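Local atomic coordinates of ATP/GTP-binding site-containing protein A (Brucella abortus, PDB entry 6NTR), a protein that functions in the periplasm to maintain cell envelope integrity. Residues W188-Y194 with Y207-L213; T123-H129 with T146-D150; V6-Y12 with L235-Y241. One frame throughout, in Å; residues are numbered along the deposited sequence.

How the contacts relate
Contact 3 opens first: Val6-Tyr12, at the start of strand 8-19, pairs with Leu235-Tyr241 near the C terminus, so the first and last long strands of this barrel-like antiparallel sheet lie side by side and nearly the whole chain loops between them. Within that loop contacts 2 and 1 follow in series. Thr123-His129, which leads into helix 126-138, meets Thr146-Asp150 after 16 residues and closes the helix back onto strand 143-148. Trp188-Tyr194 and Tyr207-Leu213 then form a hairpin. Contacts 1 and 2 touch at Tyr194 CE2 and Asp150 OD2, 4.3 Å apart; contact 3 stays about 7 Å from contact 1 and 9 Å from contact 2 at the nearest atoms.

Contact 1. Residues W188-Y194 with Y207-L213; sequences WPVTIAY and YRINFKL
Seven backbone hydrogen bonds knit this antiparallel beta hairpin of the barrel-like sheet. Trp188 N to Leu213 O and Leu213 N to Trp188 O both measure 2.8 Å, Val190 N to Phe211 O and Phe211 N to Val190 O 2.6 Å, Ile192 N to Ile209 O 2.9 Å, Ile209 N to Ile192 O 3.0 Å, and Tyr194 N to Tyr207 O 2.8 Å. The strands run at 152°, their axes 4.5 Å apart at closest approach, in a register without a bulge: Trp188-Leu213, Val190-Phe211, Ile192-Ile209 and Tyr194-Tyr207 are the hydrogen-bonded pairs. Between them Pro189-Lys212, Thr191-Asn210 and Ala193-Arg208 form non-hydrogen-bonded pairs, with side chains on the more polar face. On the other, largely apolar face, helix 126-138 packs through Leu133 against Ile192 and Leu213. Phe211, chi1 p, turns its ring toward strand 187-195, so that Val190 CB sits over its face, 3.8 Å from the centroid, a CH-pi contact. Val190 CG2 also meets Leu213 CD2 at 3.8 Å. Tyr207 (t) presents its edge to the face of Tyr194 (m), a T-shaped pair with centroids 5.0 Å apart and planes at 61°; the nearest atoms are Tyr194 CD1 and Tyr207 CD2, at 3.3 Å.

Contact 2. Residues T123-H129 with T146-D150; sequences TQFPTRH and TTLFD
Two hydrogen bonds join Thr123-His129 to Thr146-Asp150. One links the hydroxyls, Thr123 OG1 to Thr147 OG1 at 2.7 Å; the other runs from Phe149 N to Gln124 O at 3.2 Å. Thr123 OG1, with chi1 t, also accepts a weak bond from Gln124 N at 2.5 Å. The first segment is extended through Phe125, at the N-cap position, and turns helical at Pro126; His129 N donates to Phe125 O at 2.9 Å, closing the first helical turn. The second finishes strand 143-148 and leaves it as loop. Nearest CA pairs are Gln124-Leu148 (5.3 Å), Phe125-Phe149 (5.5 Å) and Pro126-Asp150 (6.0 Å), so both chains advance in the same sense.

Several other polar ends find partners further off. Gln124 NE2 bonds Glu132 OE1, further along the helix, His129 NE2 bonds Thr161 OG1, and Asp150 OD1 takes Ser152 N. The backbone amide of Thr127, in the first turn of the helix, donates to Glu72 OE1.

Between these polar points lies an apolar seam. Leu148 CD1, at the end of a t,p side chain, approaches His129 CB at 3.6 Å and Pro126 CD at 4.1 Å. The Phe125 and Phe149 rings meet rim to rim, Phe125 CE1 to Phe149 CD2 3.5 Å, and both reach Ala99 on strand 90-102; Phe125 also stacks with Phe79. What results is a helix start, with Phe125 at the N-cap position, packed against the end of strand 143-148, with strands 90-102 and 159-165 of the barrel-like sheet beside it.

Contact 3. Residues V6-Y12 with L235-Y241; sequences VPHRAIY and LVKLDIY. With EDO (1,2-ethanediol), chain G.
Leu235, within strand 229-240, lies opposite Tyr12, a non-hydrogen-bonded pair with CA atoms 4.2 Å apart, and its CD1 meets Ala10 CB at 3.4 Å. At Val236 psi falls to -6°, and Val236 and Lys237 both face Ile11: a classic beta bulge that shifts the register by one. Ile11 O accepts Val236 N at 2.8 Å and, weakly, Lys237 N at 3.5 Å; Ile11 N returns a bond to Lys237 O at 3.1 Å. Segments 8-12 and 235-240 run antiparallel at 158°, axes 4.6 Å apart at closest approach, joining the two ends of the chain within the barrel-like sheet.

Lys237 reaches along its own strand to a salt bridge, NZ to Asp239 OD2 at 2.5 Å. Leu238, paired with Ala10, sets CD1 4.1 Å from Ala10 CB. Asp239 and Arg9 form a hydrogen-bonded pair, Arg9 N to Asp239 O 3.0 Å and Asp239 N to Arg9 O 2.9 Å; Arg9 NH1 lies 4.1 Å from Asp239 OD2, beyond salt-bridge range. Ile240, opposite His8, touches Val6 CG2 through its CG2 at 3.9 Å. Tyr241 N donates to Pro7 O at 2.9 Å, and its ring lies over His8 CA, 4.3 Å from the centroid; its OH bonds Glu35 OE2.

His8 ND1 bonds Val6 O at 2.5 Å, and O1 of a 1,2-ethanediol, probably from the crystallisation liquor, donates a very short hydrogen bond, 2.3 Å, to Tyr12 OH, which also bonds Thr219 O. Strand 25-39 flanks 6-12 by backbone hydrogen bonds of Phe36, Tyr34 and Met32 with His8, Ala10 and Tyr12; Met179 of helix 174-179 covers Leu235 and Leu238.

Contact 1. Residues W188-Y194 with Y207-L213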
loop_
_atom_site.group_PDB
_atom_site.type_symbol
_atom_site.label_atom_id
_atom_site.label_comp_id
_atom_site.label_asym_id
_atom_site.label_seq_id
_atom_site.Cartn_x
_atom_site.Cartn_y
_atom_site.Cartn_z
ATOM N N TRP A 188 -7.859 -14.311 -1.812
ATOM C CA TRP A 188 -9.117 -13.629 -1.636
ATOM C C TRP A 188 -9.069 -12.399 -2.499
ATOM O O TRP A 188 -8.086 -11.685 -2.470
ATOM C CB TRP A 188 -9.277 -13.135 -0.212
ATOM C CG TRP A 188 -9.549 -14.159 0.794
ATOM C CD1 TRP A 188 -10.693 -14.866 0.951
ATOM C CD2 TRP A 188 -8.675 -14.576 1.833
ATOM N NE1 TRP A 188 -10.583 -15.712 2.007
ATOM C CE2 TRP A 188 -9.350 -15.553 2.572
ATOM C CE3 TRP A 188 -7.385 -14.221 2.209
ATOM C CZ2 TRP A 188 -8.775 -16.182 3.660
ATOM C CZ3 TRP A 188 -6.823 -14.839 3.279
ATOM C CH2 TRP A 188 -7.511 -15.810 3.998
ATOM N N PRO A 189 -10.098 -12.166 -3.313
ATOM C CA PRO A 189 -10.050 -10.909 -4.046
ATOM C C PRO A 189 -10.328 -9.838 -3.021
ATOM O O PRO A 189 -11.220 -10.022 -2.220
ATOM C CB PRO A 189 -11.200 -11.035 -5.029
ATOM C CG PRO A 189 -11.442 -12.494 -5.156
ATOM C CD PRO A 189 -11.165 -13.049 -3.800
ATOM N N VAL A 190 -9.584 -8.742 -3.032
ATOM C CA VAL A 190 -9.797 -7.700 -2.043
ATOM C C VAL A 190 -9.804 -6.359 -2.745
ATOM O O VAL A 190 -8.942 -6.085 -3.586
ATOM C CB VAL A 190 -8.738 -7.728 -0.932
ATOM C CG1 VAL A 190 -9.183 -6.855 0.199
ATOM C CG2 VAL A 190 -8.517 -9.131 -0.444
ATOM N N THR A 191 -10.799 -5.544 -2.414
ATOM C CA THR A 191 -10.897 -4.161 -2.842
ATOM C C THR A 191 -10.875 -3.296 -1.591
ATOM O O THR A 191 -11.677 -3.500 -0.680
ATOM C CB THR A 191 -12.174 -3.924 -3.660
ATOM O OG1 THR A 191 -12.138 -4.710 -4.856
ATOM C CG2 THR A 191 -12.312 -2.470 -4.041
ATOM N N ILE A 192 -9.947 -2.355 -1.532
ATOM C CA ILE A 192 -9.897 -1.388 -0.446
ATOM C C ILE A 192 -10.135 -0.012 -1.045
ATOM O O ILE A 192 -9.400 0.408 -1.946
ATOM C CB ILE A 192 -8.564 -1.453 0.310
ATOM C CG1 ILE A 192 -8.334 -2.881 0.806
ATOM C CG2 ILE A 192 -8.575 -0.496 1.463
ATOM C CD1 ILE A 192 -7.204 -3.028 1.784
ATOM N N ALA A 193 -11.182 0.669 -0.580
ATOM C CA ALA A 193 -11.477 2.032 -0.992
ATOM C C ALA A 193 -11.140 2.974 0.150
ATOM O O ALA A 193 -11.518 2.718 1.295
ATOM C CB ALA A 193 -12.940 2.197 -1.396
ATOM N N TYR A 194 -10.434 4.053 -0.172
ATOM C CA TYR A 194 -9.868 4.959 0.810
ATOM C C TYR A 194 -10.663 6.250 0.785
ATOM O O TYR A 194 -10.849 6.849 -0.276
ATOM C CB TYR A 194 -8.387 5.225 0.509
ATOM C CG TYR A 194 -7.405 4.083 0.800
ATOM C CD1 TYR A 194 -7.398 2.931 0.036
ATOM C CD2 TYR A 194 -6.433 4.204 1.788
ATOM C CE1 TYR A 194 -6.499 1.916 0.278
ATOM C CE2 TYR A 194 -5.522 3.190 2.030
ATOM C CZ TYR A 194 -5.563 2.049 1.268
ATOM O OH TYR A 194 -4.665 1.033 1.497
ATOM N N TYR A 207 -8.876 7.160 -3.315
ATOM C CA TYR A 207 -8.038 6.184 -3.987
ATOM C C TYR A 207 -8.664 4.821 -3.742
ATOM O O TYR A 207 -9.286 4.589 -2.707
ATOM C CB TYR A 207 -6.590 6.279 -3.471
ATOM C CG TYR A 207 -5.726 5.039 -3.560
ATOM C CD1 TYR A 207 -4.982 4.761 -4.701
ATOM C CD2 TYR A 207 -5.590 4.188 -2.481
ATOM C CE1 TYR A 207 -4.164 3.634 -4.771
ATOM C CE2 TYR A 207 -4.783 3.065 -2.546
ATOM C CZ TYR A 207 -4.079 2.794 -3.685
ATOM O OH TYR A 207 -3.285 1.675 -3.721
ATOM N N ARG A 208 -8.521 3.930 -4.711
ATOM C CA ARG A 208 -9.111 2.609 -4.605
ATOM C C ARG A 208 -8.182 1.583 -5.229
ATOM O O ARG A 208 -7.698 1.793 -6.345
ATOM C CB ARG A 208 -10.462 2.575 -5.306
ATOM C CG ARG A 208 -11.165 1.254 -5.172
ATOM C CD ARG A 208 -12.638 1.406 -5.448
ATOM N NE ARG A 208 -12.901 1.690 -6.850
ATOM C CZ ARG A 208 -12.654 0.850 -7.847
ATOM N NH1 ARG A 208 -12.160 -0.361 -7.619
ATOM N NH2 ARG A 208 -12.917 1.223 -9.084
ATOM N N ILE A 209 -7.979 0.482 -4.532
ATOM C CA ILE A 209 -7.139 -0.581 -5.014
ATOM C C ILE A 209 -7.783 -1.950 -4.925
ATOM O O ILE A 209 -8.345 -2.297 -3.923
ATOM C CB ILE A 209 -5.796 -0.614 -4.253
ATOM C CG1 ILE A 209 -4.884 -1.667 -4.845
ATOM C CG2 ILE A 209 -5.993 -0.940 -2.797
ATOM C CD1 ILE A 209 -3.504 -1.710 -4.231
ATOM N N ASN A 210 -7.645 -2.725 -5.978
ATOM C CA ASN A 210 -8.149 -4.067 -6.014
ATOM C C ASN A 210 -6.973 -5.011 -6.072
ATOM O O ASN A 210 -6.097 -4.827 -6.868
ATOM C CB ASN A 210 -8.991 -4.289 -7.259
ATOM C CG ASN A 210 -10.162 -3.364 -7.333
ATOM O OD1 ASN A 210 -10.033 -2.205 -7.672
ATOM N ND2 ASN A 210 -11.324 -3.882 -7.018
ATOM N N PHE A 211 -6.957 -6.033 -5.240
ATOM C CA PHE A 211 -5.872 -6.981 -5.263
ATOM C C PHE A 211 -6.300 -8.372 -4.856
ATOM O O PHE A 211 -7.318 -8.539 -4.246
ATOM C CB PHE A 211 -4.710 -6.493 -4.369
ATOM C CG PHE A 211 -5.065 -6.321 -2.925
ATOM C CD1 PHE A 211 -5.598 -5.150 -2.469
ATOM C CD2 PHE A 211 -4.854 -7.329 -2.031
ATOM C CE1 PHE A 211 -5.925 -4.994 -1.154
ATOM C CE2 PHE A 211 -5.185 -7.177 -0.717
ATOM C CZ PHE A 211 -5.719 -6.008 -0.281
ATOM N N LYS A 212 -5.485 -9.357 -5.192
ATOM C CA LYS A 212 -5.710 -10.739 -4.813
ATOM C C LYS A 212 -4.765 -10.984 -3.648
ATOM O O LYS A 212 -3.574 -10.807 -3.779
ATOM C CB LYS A 212 -5.371 -11.665 -5.964
ATOM C CG LYS A 212 -6.411 -11.690 -7.063
ATOM C CD LYS A 212 -5.942 -12.511 -8.244
ATOM C CE LYS A 212 -7.073 -12.839 -9.203
ATOM N NZ LYS A 212 -8.149 -11.818 -9.206
ATOM N N LEU A 213 -5.285 -11.397 -2.507
ATOM C CA LEU A 213 -4.478 -11.578 -1.315
ATOM C C LEU A 213 -4.360 -12.985 -0.757
ATOM O O LEU A 213 -5.341 -13.698 -0.671
ATOM C CB LEU A 213 -5.030 -10.649 -0.244
ATOM C CG LEU A 213 -4.753 -10.870 1.231
ATOM C CD1 LEU A 213 -3.459 -10.192 1.619
ATOM C CD2 LEU A 213 -5.883 -10.288 2.046
#

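Contact 2. Residues T123-H129 with T146-D150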
loop_
_atom_site.group_PDB
_atom_site.type_symbol
_atom_site.label_atom_id
_atom_site.label_comp_id
_atom_site.label_asym_id
_atom_site.label_seq_id
_atom_site.Cartn_x
_atom_site.Cartn_y
_atom_site.Cartn_z
ATOM N N THR A 123 -6.066 5.070 15.909
ATOM C CA THR A 123 -6.231 4.157 14.787
ATOM C C THR A 123 -5.323 2.953 14.842
ATOM O O THR A 123 -4.940 2.516 15.903
ATOM C CB THR A 123 -6.096 4.887 13.438
ATOM O OG1 THR A 123 -6.447 4.004 12.376
ATOM C CG2 THR A 123 -4.705 5.348 13.230
ATOM N N GLN A 124 -5.027 2.398 13.680
ATOM C CA GLN A 124 -4.148 1.248 13.544
ATOM C C GLN A 124 -3.121 1.527 12.443
ATOM O O GLN A 124 -3.216 2.513 11.742
ATOM C CB GLN A 124 -4.904 -0.055 13.335
ATOM C CG GLN A 124 -5.749 -0.117 12.090
ATOM C CD GLN A 124 -6.184 -1.520 11.763
ATOM O OE1 GLN A 124 -5.753 -2.474 12.385
ATOM N NE2 GLN A 124 -7.036 -1.647 10.776
ATOM N N PHE A 125 -2.117 0.683 12.345
ATOM C CA PHE A 125 -1.083 0.878 11.362
ATOM C C PHE A 125 -1.131 -0.220 10.336
ATOM O O PHE A 125 -1.796 -1.201 10.515
ATOM C CB PHE A 125 0.295 1.072 12.009
ATOM C CG PHE A 125 0.367 2.237 12.946
ATOM C CD1 PHE A 125 0.066 3.484 12.527
ATOM C CD2 PHE A 125 0.699 2.059 14.246
ATOM C CE1 PHE A 125 0.110 4.551 13.379
ATOM C CE2 PHE A 125 0.750 3.116 15.105
ATOM C CZ PHE A 125 0.452 4.366 14.674
ATOM N N PRO A 126 -0.330 -0.088 9.280
ATOM C CA PRO A 126 -0.431 -1.003 8.149
ATOM C C PRO A 126 -0.274 -2.472 8.429
ATOM O O PRO A 126 -1.025 -3.228 7.838
ATOM C CB PRO A 126 0.702 -0.539 7.243
ATOM C CG PRO A 126 0.795 0.912 7.510
ATOM C CD PRO A 126 0.511 1.075 8.969
ATOM N N THR A 127 0.664 -2.902 9.245
ATOM C CA THR A 127 0.716 -4.324 9.483
ATOM C C THR A 127 -0.507 -4.843 10.235
ATOM O O THR A 127 -0.998 -5.904 9.920
ATOM C CB THR A 127 2.021 -4.787 10.109
ATOM O OG1 THR A 127 3.067 -4.576 9.164
ATOM C CG2 THR A 127 1.945 -6.255 10.405
ATOM N N ARG A 128 -0.975 -4.107 11.239
ATOM C CA ARG A 128 -2.133 -4.546 12.000
ATOM C C ARG A 128 -3.360 -4.593 11.113
ATOM O O ARG A 128 -4.046 -5.590 11.065
ATOM C CB ARG A 128 -2.382 -3.607 13.166
ATOM C CG ARG A 128 -2.931 -4.285 14.402
ATOM C CD ARG A 128 -1.804 -4.793 15.276
ATOM N NE ARG A 128 -2.108 -4.675 16.693
ATOM C CZ ARG A 128 -1.384 -5.224 17.656
ATOM N NH1 ARG A 128 -0.306 -5.924 17.361
ATOM N NH2 ARG A 128 -1.742 -5.068 18.914
ATOM N N HIS A 129 -3.575 -3.524 10.357
ATOM C CA HIS A 129 -4.659 -3.446 9.391
ATOM C C HIS A 129 -4.605 -4.595 8.396
ATOM O O HIS A 129 -5.638 -5.176 8.048
ATOM C CB HIS A 129 -4.567 -2.105 8.682
ATOM C CG HIS A 129 -5.704 -1.801 7.760
ATOM N ND1 HIS A 129 -5.944 -2.513 6.607
ATOM C CD2 HIS A 129 -6.625 -0.807 7.784
ATOM C CE1 HIS A 129 -6.983 -1.993 5.976
ATOM N NE2 HIS A 129 -7.412 -0.954 6.668
ATOM N N THR A 146 -13.211 0.718 8.512
ATOM C CA THR A 146 -12.182 0.937 9.503
ATOM C C THR A 146 -11.371 2.149 9.111
ATOM O O THR A 146 -11.684 2.824 8.151
ATOM C CB THR A 146 -11.299 -0.298 9.707
ATOM O OG1 THR A 146 -10.446 -0.079 10.823
ATOM C CG2 THR A 146 -10.469 -0.570 8.495
ATOM N N THR A 147 -10.346 2.437 9.888
ATOM C CA THR A 147 -9.469 3.570 9.633
ATOM C C THR A 147 -8.053 3.077 9.579
ATOM O O THR A 147 -7.777 1.951 9.939
ATOM C CB THR A 147 -9.511 4.584 10.763
ATOM O OG1 THR A 147 -9.154 3.931 11.976
ATOM C CG2 THR A 147 -10.880 5.157 10.890
ATOM N N LEU A 148 -7.159 3.915 9.080
ATOM C CA LEU A 148 -5.751 3.565 9.014
ATOM C C LEU A 148 -4.864 4.788 8.958
ATOM O O LEU A 148 -5.282 5.827 8.492
ATOM C CB LEU A 148 -5.506 2.734 7.767
ATOM C CG LEU A 148 -4.071 2.420 7.394
ATOM C CD1 LEU A 148 -3.563 1.315 8.284
ATOM C CD2 LEU A 148 -4.004 1.976 5.954
ATOM N N PHE A 149 -3.628 4.648 9.417
ATOM C CA PHE A 149 -2.629 5.702 9.315
ATOM C C PHE A 149 -1.513 4.991 8.590
ATOM O O PHE A 149 -0.983 4.026 9.098
ATOM C CB PHE A 149 -2.126 6.178 10.670
ATOM C CG PHE A 149 -1.074 7.234 10.566
ATOM C CD1 PHE A 149 -1.395 8.496 10.133
ATOM C CD2 PHE A 149 0.236 6.954 10.858
ATOM C CE1 PHE A 149 -0.434 9.468 10.010
ATOM C CE2 PHE A 149 1.209 7.922 10.737
ATOM C CZ PHE A 149 0.874 9.180 10.313
ATOM N N ASP A 150 -1.167 5.445 7.400
ATOM C CA ASP A 150 -0.126 4.772 6.644
ATOM C C ASP A 150 1.119 5.620 6.342
ATOM O O ASP A 150 2.083 5.138 5.782
ATOM C CB ASP A 150 -0.712 4.174 5.371
ATOM C CG ASP A 150 -1.339 5.200 4.484
ATOM O OD1 ASP A 150 -1.355 6.376 4.854
ATOM O OD2 ASP A 150 -1.819 4.828 3.407
#

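Contact 3. Residues V6-Y12 with L235-Y241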
loop_
_atom_site.group_PDB
_atom_site.type_symbol
_atom_site.label_atom_id
_atom_site.label_comp_id
_atom_site.label_asym_id
_atom_site.label_seq_id
_atom_site.Cartn_x
_atom_site.Cartn_y
_atom_site.Cartn_z
ATOM N N VAL A 6 4.608 -13.865 5.763
ATOM C CA VAL A 6 5.876 -14.385 5.314
ATOM C C VAL A 6 6.809 -13.324 4.772
ATOM O O VAL A 6 6.420 -12.472 4.002
ATOM C CB VAL A 6 5.683 -15.494 4.286
ATOM C CG1 VAL A 6 5.093 -14.952 3.004
ATOM C CG2 VAL A 6 6.977 -16.218 4.039
ATOM N N PRO A 7 8.066 -13.372 5.179
ATOM C CA PRO A 7 9.034 -12.388 4.715
ATOM C C PRO A 7 9.376 -12.629 3.272
ATOM O O PRO A 7 9.666 -13.738 2.899
ATOM C CB PRO A 7 10.250 -12.668 5.588
ATOM C CG PRO A 7 9.726 -13.420 6.745
ATOM C CD PRO A 7 8.637 -14.260 6.188
ATOM N N HIS A 8 9.310 -11.598 2.457
ATOM C CA HIS A 8 9.532 -11.786 1.046
ATOM C C HIS A 8 9.832 -10.508 0.312
ATOM O O HIS A 8 9.581 -9.440 0.796
ATOM C CB HIS A 8 8.244 -12.337 0.451
ATOM C CG HIS A 8 7.098 -11.399 0.594
ATOM N ND1 HIS A 8 6.425 -11.235 1.778
ATOM C CD2 HIS A 8 6.561 -10.516 -0.267
ATOM C CE1 HIS A 8 5.498 -10.316 1.628
ATOM N NE2 HIS A 8 5.562 -9.862 0.397
ATOM N N ARG A 9 10.337 -10.647 -0.893
ATOM C CA ARG A 9 10.606 -9.517 -1.762
ATOM C C ARG A 9 9.768 -9.807 -2.979
ATOM O O ARG A 9 9.749 -10.918 -3.474
ATOM C CB ARG A 9 12.074 -9.375 -2.136
ATOM C CG ARG A 9 12.352 -8.161 -3.005
ATOM C CD ARG A 9 13.830 -8.058 -3.321
ATOM N NE ARG A 9 14.111 -7.204 -4.463
ATOM C CZ ARG A 9 14.872 -7.571 -5.482
ATOM N NH1 ARG A 9 15.409 -8.774 -5.493
ATOM N NH2 ARG A 9 15.092 -6.743 -6.487
ATOM N N ALA A 10 9.055 -8.807 -3.453
ATOM C CA ALA A 10 8.154 -8.988 -4.571
ATOM C C ALA A 10 8.314 -7.820 -5.526
ATOM O O ALA A 10 8.265 -6.657 -5.116
ATOM C CB ALA A 10 6.728 -9.085 -4.076
ATOM N N ILE A 11 8.523 -8.130 -6.793
ATOM C CA ILE A 11 8.724 -7.123 -7.818
ATOM C C ILE A 11 7.521 -7.163 -8.727
ATOM O O ILE A 11 7.193 -8.216 -9.287
ATOM C CB ILE A 11 9.990 -7.379 -8.633
ATOM C CG1 ILE A 11 11.205 -7.440 -7.731
ATOM C CG2 ILE A 11 10.155 -6.289 -9.634
ATOM C CD1 ILE A 11 12.417 -7.890 -8.474
ATOM N N TYR A 12 6.887 -6.015 -8.900
ATOM C CA TYR A 12 5.712 -5.890 -9.737
ATOM C C TYR A 12 6.064 -5.029 -10.934
ATOM O O TYR A 12 6.834 -4.077 -10.812
ATOM C CB TYR A 12 4.547 -5.263 -8.968
ATOM C CG TYR A 12 4.111 -6.013 -7.735
ATOM C CD1 TYR A 12 4.666 -5.728 -6.502
ATOM C CD2 TYR A 12 3.123 -6.980 -7.799
ATOM C CE1 TYR A 12 4.263 -6.400 -5.377
ATOM C CE2 TYR A 12 2.716 -7.653 -6.675
ATOM C CZ TYR A 12 3.294 -7.359 -5.463
ATOM O OH TYR A 12 2.921 -7.999 -4.308
ATOM N N LEU A 235 2.777 -9.138 -10.483
ATOM C CA LEU A 235 3.944 -9.705 -9.861
ATOM C C LEU A 235 4.761 -10.420 -10.899
ATOM O O LEU A 235 4.248 -11.225 -11.649
ATOM C CB LEU A 235 3.534 -10.678 -8.768
ATOM C CG LEU A 235 4.566 -11.098 -7.732
ATOM C CD1 LEU A 235 4.622 -10.121 -6.582
ATOM C CD2 LEU A 235 4.234 -12.471 -7.216
ATOM N N VAL A 236 6.054 -10.135 -10.919
ATOM C CA VAL A 236 6.952 -10.762 -11.882
ATOM C C VAL A 236 8.083 -11.533 -11.224
ATOM O O VAL A 236 8.828 -12.220 -11.933
ATOM C CB VAL A 236 7.525 -9.738 -12.886
ATOM C CG1 VAL A 236 6.398 -9.063 -13.629
ATOM C CG2 VAL A 236 8.429 -8.725 -12.205
ATOM N N LYS A 237 8.237 -11.467 -9.906
ATOM C CA LYS A 237 9.270 -12.243 -9.236
ATOM C C LYS A 237 8.998 -12.244 -7.744
ATOM O O LYS A 237 8.680 -11.198 -7.166
ATOM C CB LYS A 237 10.650 -11.663 -9.519
ATOM C CG LYS A 237 11.821 -12.489 -9.022
ATOM C CD LYS A 237 13.137 -11.846 -9.465
ATOM C CE LYS A 237 14.329 -12.668 -9.043
ATOM N NZ LYS A 237 14.362 -12.790 -7.563
ATOM N N LEU A 238 9.135 -13.398 -7.105
ATOM C CA LEU A 238 8.796 -13.535 -5.698
ATOM C C LEU A 238 9.894 -14.315 -5.004
ATOM O O LEU A 238 10.215 -15.439 -5.411
ATOM C CB LEU A 238 7.449 -14.231 -5.522
ATOM C CG LEU A 238 7.112 -14.470 -4.066
ATOM C CD1 LEU A 238 6.788 -13.141 -3.430
ATOM C CD2 LEU A 238 5.960 -15.438 -3.951
ATOM N N ASP A 239 10.466 -13.716 -3.965
ATOM C CA ASP A 239 11.543 -14.326 -3.204
ATOM C C ASP A 239 11.062 -14.534 -1.781
ATOM O O ASP A 239 10.705 -13.573 -1.093
ATOM C CB ASP A 239 12.804 -13.470 -3.250
ATOM C CG ASP A 239 13.500 -13.570 -4.578
ATOM O OD1 ASP A 239 13.657 -14.711 -5.070
ATOM O OD2 ASP A 239 13.886 -12.514 -5.128
ATOM N N ILE A 240 11.046 -15.791 -1.357
ATOM C CA ILE A 240 10.545 -16.188 -0.052
ATOM C C ILE A 240 11.731 -16.359 0.882
ATOM O O ILE A 240 12.602 -17.200 0.636
ATOM C CB ILE A 240 9.740 -17.489 -0.136
ATOM C CG1 ILE A 240 8.622 -17.369 -1.168
ATOM C CG2 ILE A 240 9.185 -17.836 1.222
ATOM C CD1 ILE A 240 8.896 -18.138 -2.438
ATOM N N TYR A 241 11.759 -15.583 1.957
ATOM C CA TYR A 241 12.846 -15.660 2.918
ATOM C C TYR A 241 12.549 -16.732 3.965
ATOM O O TYR A 241 11.420 -17.209 4.096
ATOM C CB TYR A 241 13.069 -14.306 3.586
ATOM C CG TYR A 241 13.417 -13.175 2.635
ATOM C CD1 TYR A 241 14.139 -13.403 1.468
ATOM C CD2 TYR A 241 13.035 -11.873 2.925
ATOM C CE1 TYR A 241 14.448 -12.364 0.620
ATOM C CE2 TYR A 241 13.344 -10.835 2.094
ATOM C CZ TYR A 241 14.044 -11.080 0.942
ATOM O OH TYR A 241 14.344 -10.024 0.118
HETATM C C1 EDO G . 2.618 -8.277 -0.761
HETATM O O1 EDO G . 3.093 -8.655 -2.058
HETATM C C2 EDO G . 2.126 -6.846 -0.812
HETATM O O2 EDO G . 1.558 -6.557 0.464
#